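PDB 2X49: invasion protein InvA from Salmonella enterica, which forms part of the type III secretion export apparatus in the inner membrane and is involved in invasion of the intestinal epithelium, here as its C-terminal domain. Local coordinates for residues A[133-136]-A[137-141]; A[196-199]-A[200-203]. One frame throughout, in Å; residues are numbered along the deposited sequence.

Contact 1: A[133-136]-A[137-141]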
ATOM      1  N   LEU A 133      -5.421   6.933  -4.214  1.00 17.61           N
ATOM      2  CA  LEU A 133      -4.439   8.029  -3.883  1.00 16.05           C
ATOM      3  C   LEU A 133      -3.539   7.609  -2.720  1.00 17.05           C
ATOM      4  O   LEU A 133      -2.304   7.768  -2.735  1.00 17.29           O
ATOM      5  CB  LEU A 133      -5.137   9.327  -3.559  1.00 15.41           C
ATOM      6  CG  LEU A 133      -5.766   9.983  -4.757  1.00 17.15           C
ATOM      7  CD1 LEU A 133      -6.701  11.127  -4.319  1.00 18.10           C
ATOM      8  CD2 LEU A 133      -4.686  10.579  -5.668  1.00 19.44           C
ATOM      9  N   ALA A 134      -4.175   7.017  -1.727  1.00 16.88           N
ATOM     10  CA  ALA A 134      -3.427   6.620  -0.521  1.00 17.58           C
ATOM     11  C   ALA A 134      -2.371   5.592  -0.827  1.00 17.96           C
ATOM     12  O   ALA A 134      -1.232   5.669  -0.324  1.00 18.01           O
ATOM     13  CB  ALA A 134      -4.353   6.121   0.548  1.00 18.45           C
ATOM     14  N   VAL A 135      -2.740   4.608  -1.623  1.00 17.02           N
ATOM     15  CA  VAL A 135      -1.815   3.525  -1.997  1.00 16.43           C
ATOM     16  C   VAL A 135      -0.597   4.110  -2.700  1.00 15.35           C
ATOM     17  O   VAL A 135       0.568   3.777  -2.430  1.00 15.98           O
ATOM     18  CB  VAL A 135      -2.550   2.458  -2.857  1.00 17.47           C
ATOM     19  CG1 VAL A 135      -1.630   1.540  -3.610  1.00 18.64           C
ATOM     20  CG2 VAL A 135      -3.544   1.725  -1.952  1.00 18.35           C
ATOM     21  N   THR A 136      -0.864   5.058  -3.577  1.00 15.80           N
ATOM     22  CA  THR A 136       0.182   5.611  -4.415  1.00 15.88           C
ATOM     23  C   THR A 136       1.064   6.533  -3.587  1.00 14.06           C
ATOM     24  O   THR A 136       2.287   6.566  -3.754  1.00 13.51           O
ATOM     25  CB  THR A 136      -0.401   6.390  -5.636  1.00 16.29           C
ATOM     26  OG1 THR A 136      -1.239   5.474  -6.367  1.00 20.77           O
ATOM     27  CG2 THR A 136       0.687   6.902  -6.535  1.00 18.07           C
ATOM     28  N   LEU A 137       0.427   7.261  -2.694  1.00 15.96           N
ATOM     29  CA  LEU A 137       1.173   8.209  -1.813  1.00 15.03           C
ATOM     30  C   LEU A 137       2.037   7.476  -0.797  1.00 16.24           C
ATOM     31  O   LEU A 137       3.156   7.894  -0.541  1.00 16.05           O
ATOM     32  CB  LEU A 137       0.260   9.222  -1.157  1.00 16.42           C
ATOM     33  CG  LEU A 137      -0.276  10.254  -2.125  1.00 17.18           C
ATOM     34  CD1 LEU A 137      -1.479  11.029  -1.565  1.00 18.05           C
ATOM     35  CD2 LEU A 137       0.788  11.276  -2.552  1.00 14.53           C
ATOM     36  N   ALA A 138       1.522   6.378  -0.258  1.00 15.00           N
ATOM     37  CA  ALA A 138       2.322   5.524   0.678  1.00 16.07           C
ATOM     38  C   ALA A 138       3.601   5.086  -0.015  1.00 16.56           C
ATOM     39  O   ALA A 138       4.697   5.157   0.547  1.00 15.27           O
ATOM     40  CB  ALA A 138       1.512   4.285   1.152  1.00 17.60           C
ATOM     41  N   ARG A 139       3.495   4.599  -1.234  1.00 16.42           N
ATOM     42  CA  ARG A 139       4.648   4.074  -1.982  1.00 16.57           C
ATOM     43  C   ARG A 139       5.735   5.139  -2.174  1.00 15.37           C
ATOM     44  O   ARG A 139       6.944   4.862  -2.253  1.00 16.07           O
ATOM     45  CB  ARG A 139       4.192   3.518  -3.341  1.00 17.87           C
ATOM     46  CG  ARG A 139       5.222   3.001  -4.270  1.00 20.99           C
ATOM     47  CD  ARG A 139       4.504   2.194  -5.353  1.00 25.35           C
ATOM     48  NE  ARG A 139       3.936   2.971  -6.457  1.00 26.76           N
ATOM     49  CZ  ARG A 139       2.660   2.940  -6.836  1.00 27.15           C
ATOM     50  NH1 ARG A 139       1.779   2.191  -6.195  1.00 28.58           N
ATOM     51  NH2 ARG A 139       2.257   3.670  -7.868  1.00 28.91           N
ATOM     52  N   ASN A 140       5.259   6.368  -2.257  1.00 15.76           N
ATOM     53  CA  ASN A 140       6.073   7.537  -2.643  1.00 14.94           C
ATOM     54  C   ASN A 140       6.417   8.366  -1.399  1.00 14.68           C
ATOM     55  O   ASN A 140       6.758   9.540  -1.454  1.00 14.40           O
ATOM     56  CB  ASN A 140       5.374   8.379  -3.720  1.00 14.44           C
ATOM     57  CG  ASN A 140       5.521   7.804  -5.083  1.00 16.21           C
ATOM     58  OD1 ASN A 140       6.566   7.943  -5.734  1.00 19.58           O
ATOM     59  ND2 ASN A 140       4.445   7.221  -5.593  1.00 15.81           N
ATOM     60  N   VAL A 141       6.381   7.677  -0.278  1.00 15.25           N
ATOM     61  CA  VAL A 141       6.579   8.302   1.041  1.00 16.21           C
ATOM     62  C   VAL A 141       7.866   9.155   1.146  1.00 16.00           C
ATOM     63  O   VAL A 141       7.873  10.208   1.798  1.00 15.71           O
ATOM     64  CB  VAL A 141       6.547   7.260   2.189  1.00 17.87           C
ATOM     65  CG1 VAL A 141       7.617   6.220   2.035  1.00 20.14           C
ATOM     66  CG2 VAL A 141       6.682   7.984   3.533  1.00 20.66           C
TER
HETATM   67  O   HOH W   1      -0.983   2.949  -7.762  1.00 45.78           O
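Thr136 and Asn140 meet at the C-terminal end of helix 125-139. The side-chain amide of Asn140 turns back along the helix, and its ND2 donates to Thr136 O at 2.9 Å. The bond is nearly straight, with an N-H...O angle of 165°. Thr136 O lies close to the amide plane of Asn140, while ND2 is tilted from the carbonyl plane of Thr136. The backbone N of Asn140 reaches the same oxygen only weakly, at 3.3 Å. Asn140 CG is beside its own backbone N (chi1 -80°), which lets ND2 reach back to Thr136 O. Asn140 is also the first residue to leave helical backbone angles.

Arg139 crosses Thr136 obliquely. Its chain bends at chi3 (82°), and one guanidinium face lies over Thr136 CA, offset toward the rim. NH2 comes within 3.8 Å of Thr136 CG2. A water at the guanidinium edge donates to Thr136 OG1 at 2.9 Å and accepts a longer bond from Arg139 NH1 at 3.3 Å. Thr136 OG1 also bonds to Cys132 O, and NH1 forms a salt bridge with Asp312.

Behind this polar end, Leu137 N bonds to Leu133 O at 2.8 Å, and Ala138 N to Ala134 O at 2.8 Å. Leu133 and Leu137 pack on strand 10-14. Val68 and Phe71 of strand 66-72 touch Thr136.

The amide of Asn140 thus adds a short, nearly straight bond to Thr136 O where the backbone bond is weak. The salt bridge to Asp312 probably offsets the charge of Arg139 beside this largely buried helix end.

Contact 2: A[196-199]-A[200-203]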
ATOM      1  N   LEU A 196       4.541   1.230  19.988  1.00 16.83           N
ATOM      2  CA  LEU A 196       4.847  -0.204  19.709  1.00 17.80           C
ATOM      3  C   LEU A 196       6.057  -0.384  18.800  1.00 17.35           C
ATOM      4  O   LEU A 196       6.871  -1.312  18.932  1.00 17.23           O
ATOM      5  CB  LEU A 196       3.626  -0.929  19.176  1.00 18.47           C
ATOM      6  CG  LEU A 196       2.587  -1.128  20.278  1.00 23.71           C
ATOM      7  CD1 LEU A 196       1.462  -2.066  19.776  1.00 28.19           C
ATOM      8  CD2 LEU A 196       3.195  -1.639  21.598  1.00 27.82           C
ATOM      9  N   ILE A 197       6.221   0.526  17.870  1.00 16.38           N
ATOM     10  CA  ILE A 197       7.299   0.461  16.968  1.00 17.16           C
ATOM     11  C   ILE A 197       8.578   0.663  17.770  1.00 16.03           C
ATOM     12  O   ILE A 197       9.568  -0.013  17.542  1.00 16.13           O
ATOM     13  CB  ILE A 197       7.193   1.451  15.810  1.00 16.83           C
ATOM     14  CG1 ILE A 197       6.072   0.995  14.884  1.00 16.21           C
ATOM     15  CG2 ILE A 197       8.460   1.518  14.995  1.00 19.45           C
ATOM     16  CD1 ILE A 197       5.694   2.058  13.873  1.00 18.12           C
ATOM     17  N   MET A 198       8.544   1.647  18.629  1.00 16.19           N
ATOM     18  CA  MET A 198       9.714   1.975  19.492  1.00 16.69           C
ATOM     19  C   MET A 198      10.045   0.842  20.429  1.00 17.20           C
ATOM     20  O   MET A 198      11.233   0.548  20.667  1.00 17.01           O
ATOM     21  CB  MET A 198       9.550   3.304  20.200  1.00 17.13           C
ATOM     22  CG  MET A 198       9.519   4.491  19.292  1.00 18.54           C
ATOM     23  SD  MET A 198      11.119   4.784  18.532  1.00 23.67           S
ATOM     24  CE  MET A 198      10.719   4.519  16.823  1.00 29.65           C
ATOM     25  N   GLU A 199       9.031   0.197  20.972  1.00 15.28           N
ATOM     26  CA  GLU A 199       9.297  -0.960  21.859  1.00 15.72           C
ATOM     27  C   GLU A 199      10.030  -2.055  21.054  1.00 17.08           C
ATOM     28  O   GLU A 199      10.953  -2.723  21.538  1.00 16.28           O
ATOM     29  CB  GLU A 199       8.024  -1.525  22.492  1.00 15.51           C
ATOM     30  CG  GLU A 199       7.488  -0.650  23.562  1.00 17.34           C
ATOM     31  CD  GLU A 199       6.125  -1.116  24.091  1.00 20.38           C
ATOM     32  OE1 GLU A 199       5.512  -2.003  23.428  1.00 24.89           O
ATOM     33  OE2 GLU A 199       5.678  -0.594  25.143  1.00 22.79           O
ATOM     34  N   ALA A 200       9.636  -2.208  19.807  1.00 16.76           N
ATOM     35  CA  ALA A 200      10.258  -3.237  18.949  1.00 15.99           C
ATOM     36  C   ALA A 200      11.666  -2.860  18.536  1.00 16.77           C
ATOM     37  O   ALA A 200      12.566  -3.700  18.492  1.00 17.88           O
ATOM     38  CB  ALA A 200       9.368  -3.555  17.694  1.00 16.47           C
ATOM     39  N   LEU A 201      11.899  -1.578  18.399  1.00 16.53           N
ATOM     40  CA  LEU A 201      13.262  -1.102  18.100  1.00 16.52           C
ATOM     41  C   LEU A 201      14.152  -1.302  19.312  1.00 16.62           C
ATOM     42  O   LEU A 201      15.332  -1.663  19.169  1.00 16.32           O
ATOM     43  CB  LEU A 201      13.284   0.342  17.664  1.00 16.91           C
ATOM     44  CG  LEU A 201      12.826   0.578  16.237  1.00 16.86           C
ATOM     45  CD1 LEU A 201      12.472   2.063  16.004  1.00 20.87           C
ATOM     46  CD2 LEU A 201      13.906   0.148  15.322  1.00 16.28           C
ATOM     47  N   ALA A 202      13.601  -1.100  20.513  1.00 16.44           N
ATOM     48  CA  ALA A 202      14.410  -1.213  21.750  1.00 16.78           C
ATOM     49  C   ALA A 202      14.865  -2.644  21.909  1.00 18.20           C
ATOM     50  O   ALA A 202      15.952  -2.916  22.481  1.00 19.14           O
ATOM     51  CB  ALA A 202      13.641  -0.768  22.995  1.00 16.05           C
ATOM     52  N   LEU A 203      14.051  -3.547  21.392  1.00 18.15           N
ATOM     53  CA  LEU A 203      14.313  -5.011  21.460  1.00 18.72           C
ATOM     54  C   LEU A 203      15.320  -5.452  20.404  1.00 17.42           C
ATOM     55  O   LEU A 203      16.271  -6.232  20.691  1.00 18.63           O
ATOM     56  CB  LEU A 203      13.010  -5.820  21.361  1.00 19.81           C
ATOM     57  CG  LEU A 203      13.086  -7.342  21.485  1.00 21.08           C
ATOM     58  CD1 LEU A 203      13.625  -7.721  22.873  1.00 24.12           C
ATOM     59  CD2 LEU A 203      11.733  -8.022  21.210  1.00 24.62           C
TER
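Leu201 N donates to Ile197 O at 2.9 Å, and Ala202 N donates to Met198 O at the same 2.9 Å. Their N-H...O angles are 145° and 148°. Ala200 N bonds to Leu196 O at 3.0 Å, and Leu203 N to Glu199 O at 3.2 Å, the longest of the four. These are successive i to i+4 bonds of one regular helix.

The side chains of Ile197 and Leu201 run alongside each other and point the same way. The branch methyl CG2 of Ile197 faces Leu201 CD1 at 4.2 Å. CG2 is anti to the backbone N of Ile197, while CG1 leads away from Leu201. Met198 also lies alongside Leu201 and points the same way, but the exact position of its tip is doubtful.

Small Ala200 and branched Leu201 both meet helix 211-221, at Ile218. Met198 packs on Leu164 and Val168 of helix 162-169 and also reaches helix 147-158. Ala202 touches Val168 as well. Leu203 is exposed, and Glu199 is partly exposed.

This pattern is typical of an alpha-helix packed in a helical bundle, with Ile197, Met198, Ala200 and Leu201 turned to the protein interior.

From the N terminus, the chain first builds the mixed sheet that includes strands 10-14, 58-63 and 66-72. After an antiparallel sheet, helix 125-139 returns to pack on the first, and contact 1 lies in its last turns. A salt bridge from contact 1 joins this helix to the loop holding Asp312, between helix 299-306 and strand 314-317. The chain continues through helices 147-158, 162-169 and 174-185 before contact 2 in helix 194-204. Both contacts are local and close no long loop. They follow in series, without nesting or crossing. The centres of contact 1 and contact 2 are about 25 Å apart. Contact 1 belongs to a helix-on-sheet layer near the chain centre; contact 2 belongs to an outlying group of helices.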